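Local coordinates for protein hydrolase, haloacid dehalogenase-like family (Streptococcus pneumoniae, PDB 2FI1) that is a haloacid dehalogenase-like hydrolase that probably cleaves phosphate esters or related bonds at a metal-dependent active site, its natural substrate being unknown, at residues E30-L34 and Y35-Q39; S88-L91 and E92-N96; D109-L112 and E113-K117. One frame throughout, in Å; residues are numbered along the deposited sequence.

Contact 1: E30-L34 and Y35-Q39; sequences ETLAL and YGITQ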
ATOM      1  N   GLU A  30       0.968   7.574  20.158  1.00 13.70           N
ATOM      2  CA  GLU A  30       2.023   8.200  20.948  1.00 15.74           C
ATOM      3  C   GLU A  30       1.820   9.712  21.058  1.00 15.00           C
ATOM      4  O   GLU A  30       2.106  10.310  22.105  1.00 15.76           O
ATOM      5  CB  GLU A  30       3.415   7.822  20.433  1.00 16.42           C
ATOM      6  CG  GLU A  30       3.850   8.416  19.135  1.00 19.44           C
ATOM      7  CD  GLU A  30       5.261   7.968  18.746  1.00 19.83           C
ATOM      8  OE1 GLU A  30       5.996   7.445  19.621  1.00 26.32           O
ATOM      9  OE2 GLU A  30       5.633   8.113  17.570  1.00 24.16           O
ATOM     10  N   THR A  31       1.296  10.336  20.007  1.00 14.13           N
ATOM     11  CA  THR A  31       1.007  11.774  20.044  1.00 13.53           C
ATOM     12  C   THR A  31      -0.140  12.077  21.026  1.00 13.61           C
ATOM     13  O   THR A  31      -0.048  13.028  21.809  1.00 14.24           O
ATOM     14  CB  THR A  31       0.703  12.329  18.637  1.00 13.50           C
ATOM     15  OG1 THR A  31       1.751  11.959  17.730  1.00 12.86           O
ATOM     16  CG2 THR A  31       0.590  13.852  18.659  1.00 13.66           C
ATOM     17  N   LEU A  32      -1.200  11.271  21.017  1.00 13.34           N
ATOM     18  CA  LEU A  32      -2.266  11.397  22.019  1.00 13.50           C
ATOM     19  C   LEU A  32      -1.725  11.340  23.449  1.00 14.43           C
ATOM     20  O   LEU A  32      -2.172  12.105  24.317  1.00 14.54           O
ATOM     21  CB  LEU A  32      -3.325  10.311  21.842  1.00 13.08           C
ATOM     22  CG  LEU A  32      -4.275  10.443  20.653  1.00 12.42           C
ATOM     23  CD1 LEU A  32      -5.088   9.164  20.550  1.00 11.86           C
ATOM     24  CD2 LEU A  32      -5.186  11.650  20.793  1.00 13.40           C
ATOM     25  N   ALA A  33      -0.755  10.464  23.687  1.00 15.22           N
ATOM     26  CA  ALA A  33      -0.204  10.285  25.035  1.00 16.33           C
ATOM     27  C   ALA A  33       0.485  11.552  25.534  1.00 17.38           C
ATOM     28  O   ALA A  33       0.510  11.801  26.741  1.00 17.53           O
ATOM     29  CB  ALA A  33       0.747   9.105  25.070  1.00 16.48           C
ATOM     30  N   LEU A  34       1.027  12.354  24.621  1.00 18.21           N
ATOM     31  CA  LEU A  34       1.645  13.642  24.983  1.00 19.22           C
ATOM     32  C   LEU A  34       0.641  14.583  25.637  1.00 19.52           C
ATOM     33  O   LEU A  34       1.024  15.451  26.432  1.00 20.47           O
ATOM     34  CB  LEU A  34       2.234  14.343  23.758  1.00 19.44           C
ATOM     35  CG  LEU A  34       3.392  13.669  23.036  1.00 21.00           C
ATOM     36  CD1 LEU A  34       3.667  14.390  21.728  1.00 21.86           C
ATOM     37  CD2 LEU A  34       4.634  13.642  23.921  1.00 21.62           C
ATOM     38  N   TYR A  35      -0.634  14.425  25.295  1.00 19.69           N
ATOM     39  CA  TYR A  35      -1.711  15.232  25.866  1.00 19.86           C
ATOM     40  C   TYR A  35      -2.426  14.520  27.023  1.00 20.00           C
ATOM     41  O   TYR A  35      -3.465  14.989  27.498  1.00 21.02           O
ATOM     42  CB  TYR A  35      -2.721  15.601  24.778  1.00 19.75           C
ATOM     43  CG  TYR A  35      -2.135  16.396  23.640  1.00 19.37           C
ATOM     44  CD1 TYR A  35      -2.263  17.785  23.587  1.00 19.14           C
ATOM     45  CD2 TYR A  35      -1.454  15.763  22.609  1.00 18.55           C
ATOM     46  CE1 TYR A  35      -1.723  18.515  22.537  1.00 19.33           C
ATOM     47  CE2 TYR A  35      -0.909  16.478  21.556  1.00 19.12           C
ATOM     48  CZ  TYR A  35      -1.049  17.855  21.520  1.00 19.56           C
ATOM     49  OH  TYR A  35      -0.515  18.568  20.479  1.00 19.84           O
ATOM     50  N   GLY A  36      -1.870  13.398  27.480  1.00 20.04           N
ATOM     51  CA  GLY A  36      -2.461  12.630  28.572  1.00 20.06           C
ATOM     52  C   GLY A  36      -3.652  11.778  28.171  1.00 20.15           C
ATOM     53  O   GLY A  36      -4.443  11.368  29.025  1.00 20.48           O
ATOM     54  N   ILE A  37      -3.775  11.490  26.876  1.00 19.53           N
ATOM     55  CA  ILE A  37      -4.908  10.742  26.355  1.00 19.07           C
ATOM     56  C   ILE A  37      -4.472   9.360  25.895  1.00 18.32           C
ATOM     57  O   ILE A  37      -3.467   9.217  25.203  1.00 18.04           O
ATOM     58  CB  ILE A  37      -5.561  11.488  25.184  1.00 19.11           C
ATOM     59  CG1 ILE A  37      -6.156  12.808  25.681  1.00 19.67           C
ATOM     60  CG2 ILE A  37      -6.643  10.629  24.525  1.00 19.24           C
ATOM     61  CD1 ILE A  37      -6.604  13.728  24.593  1.00 20.40           C
ATOM     62  N   THR A  38      -5.238   8.348  26.303  1.00 17.81           N
ATOM     63  CA  THR A  38      -5.030   6.972  25.877  1.00 17.59           C
ATOM     64  C   THR A  38      -6.184   6.540  24.979  1.00 16.27           C
ATOM     65  O   THR A  38      -7.343   6.672  25.349  1.00 16.45           O
ATOM     66  CB  THR A  38      -4.974   6.015  27.090  1.00 18.22           C
ATOM     67  OG1 THR A  38      -3.949   6.446  27.995  1.00 21.58           O
ATOM     68  CG2 THR A  38      -4.687   4.593  26.643  1.00 19.26           C
ATOM     69  N   GLN A  39      -5.859   6.037  23.789  1.00 14.73           N
ATOM     70  CA  GLN A  39      -6.844   5.377  22.935  1.00 13.83           C
ATOM     71  C   GLN A  39      -6.237   4.092  22.411  1.00 13.02           C
ATOM     72  O   GLN A  39      -5.021   3.988  22.233  1.00 13.09           O
ATOM     73  CB  GLN A  39      -7.270   6.272  21.766  1.00 13.96           C
ATOM     74  CG  GLN A  39      -8.092   7.488  22.176  1.00 14.28           C
ATOM     75  CD  GLN A  39      -9.501   7.160  22.657  1.00 14.36           C
ATOM     76  OE1 GLN A  39      -9.965   6.019  22.559  1.00 14.99           O
ATOM     77  NE2 GLN A  39     -10.199   8.175  23.167  1.00 13.97           N
TER
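Leu-32 lies against Ile-37 and Gln-39, where the chain doubles back along the side of the helix, with one branch laid against each. Its CD2 approaches CG2 of Ile-37 at 4.1 Å, while its CD1 lies 3.8 Å from CG of Gln-39, close to the CB of that residue as well. CG of Leu-32 stands opposite its carbonyl carbon (chi1 -73°), which puts both branches on the side where the returning chain passes. Leu-63, from a neighbouring loop, touches both Leu-32 and Ile-37 and adds to this apolar patch.

The carbonyl of Leu-32 takes two backbone N-H groups, from Tyr-35 N at 3.0 Å and Ile-37 N at 3.1 Å. They arrive from opposite faces of the carbonyl plane, the latter bond being the straighter (155° at hydrogen). Gly-36 N donates to Ala-33 O at 3.0 Å.

Tyr-35 lies alongside Thr-31, both side chains pointing the same way. The ring turns its edge to Thr-31 O, which lies in the ring plane 3.2 Å from Tyr-35 CD2. Tyr-35 OH bonds to the backbone O of Glu-64, tying the ring to the loop that leads into helix 66-77.

Gly-36, with phi 78°, is the C-prime residue, and the paired bonds from Ile-37 to Leu-32 and from Gly-36 to Ala-33 define a Schellman motif ending helix 20-34.

Contact 2: S88-L91 and E92-N96; sequences SDLL and EDISN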
ATOM      1  N   SER A  88       7.055 -10.481   2.088  1.00  9.37           N
ATOM      2  CA  SER A  88       8.290 -10.837   1.385  1.00 10.01           C
ATOM      3  C   SER A  88       8.302 -12.313   0.966  1.00  9.43           C
ATOM      4  O   SER A  88       8.750 -12.643  -0.138  1.00  9.09           O
ATOM      5  CB  SER A  88       9.520 -10.443   2.205  1.00 11.07           C
ATOM      6  OG  SER A  88       9.594 -11.141   3.411  1.00 16.52           O
ATOM      7  N   ASP A  89       7.745 -13.188   1.802  1.00  8.94           N
ATOM      8  CA  ASP A  89       7.646 -14.607   1.446  1.00  9.03           C
ATOM      9  C   ASP A  89       6.729 -14.848   0.246  1.00  8.56           C
ATOM     10  O   ASP A  89       6.970 -15.730  -0.564  1.00  9.14           O
ATOM     11  CB  ASP A  89       7.125 -15.443   2.613  1.00  9.37           C
ATOM     12  CG  ASP A  89       8.155 -15.673   3.702  1.00 11.34           C
ATOM     13  OD1 ASP A  89       9.375 -15.675   3.417  1.00 12.02           O
ATOM     14  OD2 ASP A  89       7.728 -15.907   4.859  1.00 14.68           O
ATOM     15  N   LEU A  90       5.634 -14.088   0.144  1.00  8.47           N
ATOM     16  CA  LEU A  90       4.737 -14.250  -0.992  1.00  8.38           C
ATOM     17  C   LEU A  90       5.398 -13.763  -2.274  1.00  7.64           C
ATOM     18  O   LEU A  90       5.315 -14.420  -3.307  1.00  7.35           O
ATOM     19  CB  LEU A  90       3.388 -13.552  -0.757  1.00  8.58           C
ATOM     20  CG  LEU A  90       2.412 -13.631  -1.935  1.00  9.05           C
ATOM     21  CD1 LEU A  90       2.141 -15.073  -2.335  1.00  9.35           C
ATOM     22  CD2 LEU A  90       1.103 -12.928  -1.613  1.00 10.01           C
ATOM     23  N   LEU A  91       6.049 -12.604  -2.205  1.00  7.62           N
ATOM     24  CA  LEU A  91       6.773 -12.109  -3.364  1.00  7.56           C
ATOM     25  C   LEU A  91       7.798 -13.153  -3.846  1.00  7.47           C
ATOM     26  O   LEU A  91       7.929 -13.415  -5.040  1.00  7.29           O
ATOM     27  CB  LEU A  91       7.448 -10.774  -3.055  1.00  7.34           C
ATOM     28  CG  LEU A  91       6.496  -9.622  -2.728  1.00  8.05           C
ATOM     29  CD1 LEU A  91       7.300  -8.386  -2.351  1.00  8.43           C
ATOM     30  CD2 LEU A  91       5.546  -9.290  -3.871  1.00  9.02           C
ATOM     31  N   GLU A  92       8.488 -13.774  -2.893  1.00  8.03           N
ATOM     32  CA  GLU A  92       9.488 -14.788  -3.241  1.00  8.46           C
ATOM     33  C   GLU A  92       8.875 -16.037  -3.868  1.00  8.55           C
ATOM     34  O   GLU A  92       9.375 -16.535  -4.875  1.00  8.75           O
ATOM     35  CB  GLU A  92      10.309 -15.168  -2.018  1.00  8.69           C
ATOM     36  CG  GLU A  92      11.497 -16.091  -2.311  1.00  9.22           C
ATOM     37  CD  GLU A  92      12.488 -15.523  -3.321  1.00 10.75           C
ATOM     38  OE1 GLU A  92      12.544 -14.289  -3.532  1.00  8.68           O
ATOM     39  OE2 GLU A  92      13.226 -16.325  -3.932  1.00 10.50           O
ATOM     40  N   ASP A  93       7.774 -16.530  -3.294  1.00  8.06           N
ATOM     41  CA  ASP A  93       7.148 -17.716  -3.852  1.00  8.82           C
ATOM     42  C   ASP A  93       6.712 -17.471  -5.294  1.00  8.95           C
ATOM     43  O   ASP A  93       6.825 -18.335  -6.148  1.00  9.27           O
ATOM     44  CB  ASP A  93       5.947 -18.161  -3.009  1.00  9.14           C
ATOM     45  CG  ASP A  93       6.337 -18.805  -1.696  1.00 10.66           C
ATOM     46  OD1 ASP A  93       7.469 -19.332  -1.580  1.00 11.57           O
ATOM     47  OD2 ASP A  93       5.510 -18.813  -0.764  1.00  9.76           O
ATOM     48  N   ILE A  94       6.186 -16.282  -5.578  1.00  8.30           N
ATOM     49  CA  ILE A  94       5.785 -15.939  -6.937  1.00  8.45           C
ATOM     50  C   ILE A  94       6.990 -15.820  -7.877  1.00  8.41           C
ATOM     51  O   ILE A  94       6.971 -16.333  -9.008  1.00  9.06           O
ATOM     52  CB  ILE A  94       4.946 -14.626  -6.941  1.00  8.05           C
ATOM     53  CG1 ILE A  94       3.562 -14.890  -6.334  1.00  8.42           C
ATOM     54  CG2 ILE A  94       4.819 -14.051  -8.335  1.00  8.76           C
ATOM     55  CD1 ILE A  94       2.790 -13.619  -6.007  1.00  8.42           C
ATOM     56  N   SER A  95       8.026 -15.122  -7.426  1.00  9.17           N
ATOM     57  CA  SER A  95       9.225 -14.962  -8.242  1.00  8.94           C
ATOM     58  C   SER A  95       9.895 -16.308  -8.528  1.00  9.94           C
ATOM     59  O   SER A  95      10.455 -16.504  -9.603  1.00 10.16           O
ATOM     60  CB  SER A  95      10.203 -14.007  -7.570  1.00  9.23           C
ATOM     61  OG  SER A  95       9.647 -12.699  -7.534  1.00  8.95           O
ATOM     62  N   ASN A  96       9.805 -17.233  -7.574  1.00 10.13           N
ATOM     63  CA  ASN A  96      10.349 -18.579  -7.779  1.00 11.43           C
ATOM     64  C   ASN A  96       9.652 -19.360  -8.879  1.00 12.05           C
ATOM     65  O   ASN A  96      10.235 -20.301  -9.427  1.00 13.40           O
ATOM     66  CB  ASN A  96      10.306 -19.377  -6.482  1.00 11.50           C
ATOM     67  CG  ASN A  96      11.438 -19.038  -5.566  1.00 12.47           C
ATOM     68  OD1 ASN A  96      12.430 -18.438  -5.990  1.00 14.56           O
ATOM     69  ND2 ASN A  96      11.319 -19.431  -4.307  1.00 14.16           N
TER
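The carbonyl oxygen of Leu-91 is gripped by Ser-95 N, 2.9 Å from Leu-91 O and nearly straight (164° at hydrogen), and also by His-101 NE2 from strand 100-104. The Ser-95 N to Leu-91 O bond is the i to i+4 bond of an alpha-helix, here helix 87-96, which packs on the parallel sheet of the Rossmann-like HAD core. Ser-95 OG lies 3.1 Å from the same Leu-91 O and also makes a weak hydrogen bond with His-101 NE2; where the hydroxyl proton points is not settled. Three preceding bonds of the helical pattern join Glu-92 N to Ser-88 O, Asp-93 N to Asp-89 O and Ile-94 N to Leu-90 O, the last at 3.1 Å.

Polar side chains hold the helix to its surroundings. Glu-92 OE1 bonds to Tyr-123 OH, and Asp-93 OD2 forms a salt bridge with Arg-185 of helix 181-188, which would be expected to favour the charged aspartate.

On the buried flank Leu-90 touches Trp-11 and Ile-94 touches Tyr-9, both on strand 8-11. CG of Leu-90 stands opposite the backbone N (chi1 178°), and of its two branches CD1 is the one directed to the next helical turn, with Leu-90 CD1 4.0 Å from Ile-94 CD1.

Contact 3: D109-L112 and E113-K117; sequences DQVL and EILEK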
ATOM      1  N   ASP A 109       8.642   9.952  -5.820  1.00 13.93           N
ATOM      2  CA  ASP A 109       9.740   8.988  -5.714  1.00 15.08           C
ATOM      3  C   ASP A 109      10.137   8.595  -4.267  1.00 16.12           C
ATOM      4  O   ASP A 109      11.048   7.789  -4.095  1.00 16.15           O
ATOM      5  CB  ASP A 109      10.943   9.451  -6.554  1.00 15.54           C
ATOM      6  CG  ASP A 109      10.733   9.260  -8.055  1.00 17.77           C
ATOM      7  OD1 ASP A 109       9.872   8.445  -8.477  1.00 19.36           O
ATOM      8  OD2 ASP A 109      11.458   9.907  -8.840  1.00 22.75           O
ATOM      9  N   GLN A 110       9.457   9.104  -3.231  1.00 17.16           N
ATOM     10  CA  GLN A 110       9.600   8.536  -1.863  1.00 17.73           C
ATOM     11  C   GLN A 110       9.226   7.049  -1.804  1.00 17.33           C
ATOM     12  O   GLN A 110       9.733   6.287  -0.971  1.00 17.14           O
ATOM     13  CB  GLN A 110       8.743   9.282  -0.825  1.00 17.96           C
ATOM     14  CG  GLN A 110       9.111   8.920   0.628  1.00 20.36           C
ATOM     15  CD  GLN A 110       8.044   9.262   1.660  1.00 20.63           C
ATOM     16  OE1 GLN A 110       7.026   9.888   1.348  1.00 24.39           O
ATOM     17  NE2 GLN A 110       8.279   8.843   2.905  1.00 22.72           N
ATOM     18  N   VAL A 111       8.318   6.642  -2.675  1.00 15.85           N
ATOM     19  CA  VAL A 111       7.973   5.229  -2.840  1.00 15.78           C
ATOM     20  C   VAL A 111       9.242   4.405  -2.901  1.00 15.11           C
ATOM     21  O   VAL A 111       9.331   3.336  -2.301  1.00 14.99           O
ATOM     22  CB  VAL A 111       7.128   5.007  -4.132  1.00 15.65           C
ATOM     23  CG1 VAL A 111       7.050   3.517  -4.509  1.00 16.56           C
ATOM     24  CG2 VAL A 111       5.730   5.577  -3.944  1.00 16.45           C
ATOM     25  N   LEU A 112      10.234   4.898  -3.627  1.00 13.77           N
ATOM     26  CA  LEU A 112      11.417   4.109  -3.872  1.00 13.43           C
ATOM     27  C   LEU A 112      12.182   3.895  -2.572  1.00 13.07           C
ATOM     28  O   LEU A 112      12.713   2.809  -2.342  1.00 12.64           O
ATOM     29  CB  LEU A 112      12.280   4.752  -4.951  1.00 13.37           C
ATOM     30  CG  LEU A 112      11.553   5.078  -6.265  1.00 14.94           C
ATOM     31  CD1 LEU A 112      12.542   5.618  -7.288  1.00 15.62           C
ATOM     32  CD2 LEU A 112      10.798   3.890  -6.821  1.00 16.79           C
ATOM     33  N   GLU A 113      12.221   4.920  -1.720  1.00 12.34           N
ATOM     34  CA  GLU A 113      12.860   4.812  -0.402  1.00 12.96           C
ATOM     35  C   GLU A 113      12.181   3.780   0.481  1.00 11.36           C
ATOM     36  O   GLU A 113      12.837   3.033   1.198  1.00 10.58           O
ATOM     37  CB  GLU A 113      12.817   6.156   0.336  1.00 13.72           C
ATOM     38  CG  GLU A 113      13.579   7.293  -0.336  1.00 16.15           C
ATOM     39  CD  GLU A 113      13.282   8.658   0.279  1.00 17.63           C
ATOM     40  OE1 GLU A 113      12.682   8.723   1.381  1.00 23.48           O
ATOM     41  OE2 GLU A 113      13.649   9.674  -0.347  1.00 23.32           O
ATOM     42  N   ILE A 114      10.859   3.749   0.447  1.00 10.08           N
ATOM     43  CA  ILE A 114      10.106   2.779   1.230  1.00  9.94           C
ATOM     44  C   ILE A 114      10.444   1.350   0.802  1.00  9.30           C
ATOM     45  O   ILE A 114      10.616   0.473   1.644  1.00  9.02           O
ATOM     46  CB  ILE A 114       8.584   3.015   1.106  1.00 10.13           C
ATOM     47  CG1 ILE A 114       8.218   4.388   1.688  1.00 12.58           C
ATOM     48  CG2 ILE A 114       7.781   1.906   1.789  1.00 11.12           C
ATOM     49  CD1 ILE A 114       8.423   4.530   3.176  1.00 14.70           C
ATOM     50  N   LEU A 115      10.545   1.118  -0.500  1.00  8.90           N
ATOM     51  CA  LEU A 115      10.878  -0.213  -1.017  1.00  8.91           C
ATOM     52  C   LEU A 115      12.286  -0.647  -0.611  1.00  9.19           C
ATOM     53  O   LEU A 115      12.536  -1.833  -0.382  1.00  8.96           O
ATOM     54  CB  LEU A 115      10.748  -0.231  -2.538  1.00  8.82           C
ATOM     55  CG  LEU A 115       9.369   0.115  -3.100  1.00  9.93           C
ATOM     56  CD1 LEU A 115       9.376   0.048  -4.619  1.00 10.29           C
ATOM     57  CD2 LEU A 115       8.311  -0.816  -2.532  1.00 11.31           C
ATOM     58  N   GLU A 116      13.206   0.302  -0.518  1.00  9.59           N
ATOM     59  CA  GLU A 116      14.555   0.015  -0.033  1.00 10.87           C
ATOM     60  C   GLU A 116      14.556  -0.298   1.464  1.00 10.79           C
ATOM     61  O   GLU A 116      15.153  -1.285   1.911  1.00 11.33           O
ATOM     62  CB  GLU A 116      15.486   1.200  -0.308  1.00 11.79           C
ATOM     63  CG  GLU A 116      15.804   1.436  -1.767  1.00 14.87           C
ATOM     64  CD  GLU A 116      16.551   0.292  -2.426  1.00 17.64           C
ATOM     65  OE1 GLU A 116      17.236  -0.477  -1.717  1.00 20.17           O
ATOM     66  OE2 GLU A 116      16.465   0.179  -3.667  1.00 21.80           O
ATOM     67  N   LYS A 117      13.891   0.536   2.255  1.00 10.81           N
ATOM     68  CA  LYS A 117      13.874   0.350   3.698  1.00 11.18           C
ATOM     69  C   LYS A 117      13.224  -0.968   4.102  1.00 11.03           C
ATOM     70  O   LYS A 117      13.603  -1.557   5.117  1.00 11.69           O
ATOM     71  CB  LYS A 117      13.150   1.509   4.383  1.00 11.96           C
ATOM     72  CG  LYS A 117      13.940   2.798   4.413  1.00 14.10           C
ATOM     73  CD  LYS A 117      13.224   3.846   5.245  1.00 18.50           C
ATOM     74  CE  LYS A 117      12.736   4.994   4.408  1.00 22.19           C
ATOM     75  NZ  LYS A 117      13.892   5.858   4.040  1.00 25.27           N
TER
HETATM   76  O   HOH W   1      10.746   7.285   3.007  1.00 26.28           O
HETATM   77  O   HOH W   2      13.780   1.462  -4.465  1.00 20.49           O
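Water joins the side chains of Gln-110 and Glu-113, one turn apart on the helix. Gln-110 NE2 donates to a water at 2.9 Å, and that water in turn donates to Glu-113 OE1, also at 2.9 Å. The two chains cross at about a right angle, with the amide and carboxylate planes 61° apart. Beneath the bridge, CG of Gln-110 comes 3.7 Å from OE1 of Glu-113. The glutamine is extended, its CG set opposite the backbone N (chi1 -167°), which carries the amide out to the water. A second water donates both to Leu-112 O, at 2.7 Å, and to Glu-116 OE2, at 3.1 Å. The bend of the Glu-116 chain at chi2 turns its carboxylate back to this shared water.

Backbone bonds keep the i to i+4 spacing of an alpha-helix. Ile-114 N bonds to Gln-110 O, Leu-115 N to Val-111 O and Glu-116 N to Leu-112 O. Thus Leu-112 O accepts both from an amide and from a water. At the helix start, Gln-110 N is bonded by OD1 of Asn-108.

Apolar packing occupies another flank. Val-111 and Leu-115 lie side by side and point the same way, with Val-111 CG1 4.2 Å from Leu-115 CD1. Helix 110-117 links the parallel neighbours 100-104 and 124-128 and so is the crossover of a beta-alpha-beta unit; Val-111 and Leu-115 pack it on Leu-103 and Val-127.

The chemistry therefore divides an amphipathic helix: branched hydrocarbon faces the sheet, while one water joins the Gln-110 amide to the Glu-113 carboxylate and another joins the Leu-112 carbonyl to the Glu-116 carboxylate, and each glutamate finds a water donor without direct ion pairing in this contact.

In the fold
Contacts 1, 2 and 3 follow in series along the chain, each joining neighbouring turns or a helix end. Contact 1 closes helix 20-34 in the all-helical part, consistent with the cap domain of HAD-like hydrolases, its centre about 27 Å from that of the chain. Contacts 2 and 3 belong to the core built on the five-stranded parallel sheet: helix 87-96 precedes strand 100-104, and helix 110-117 leads from that strand to strand 124-128. Their centres lie about 19 Å apart, against 39 and 29 Å from contact 1. Calcium, bound by Asp-12, Gly-14 and Asp-160 at what is probably the active site, lies about 11 Å from the Val-111 side chain of contact 3.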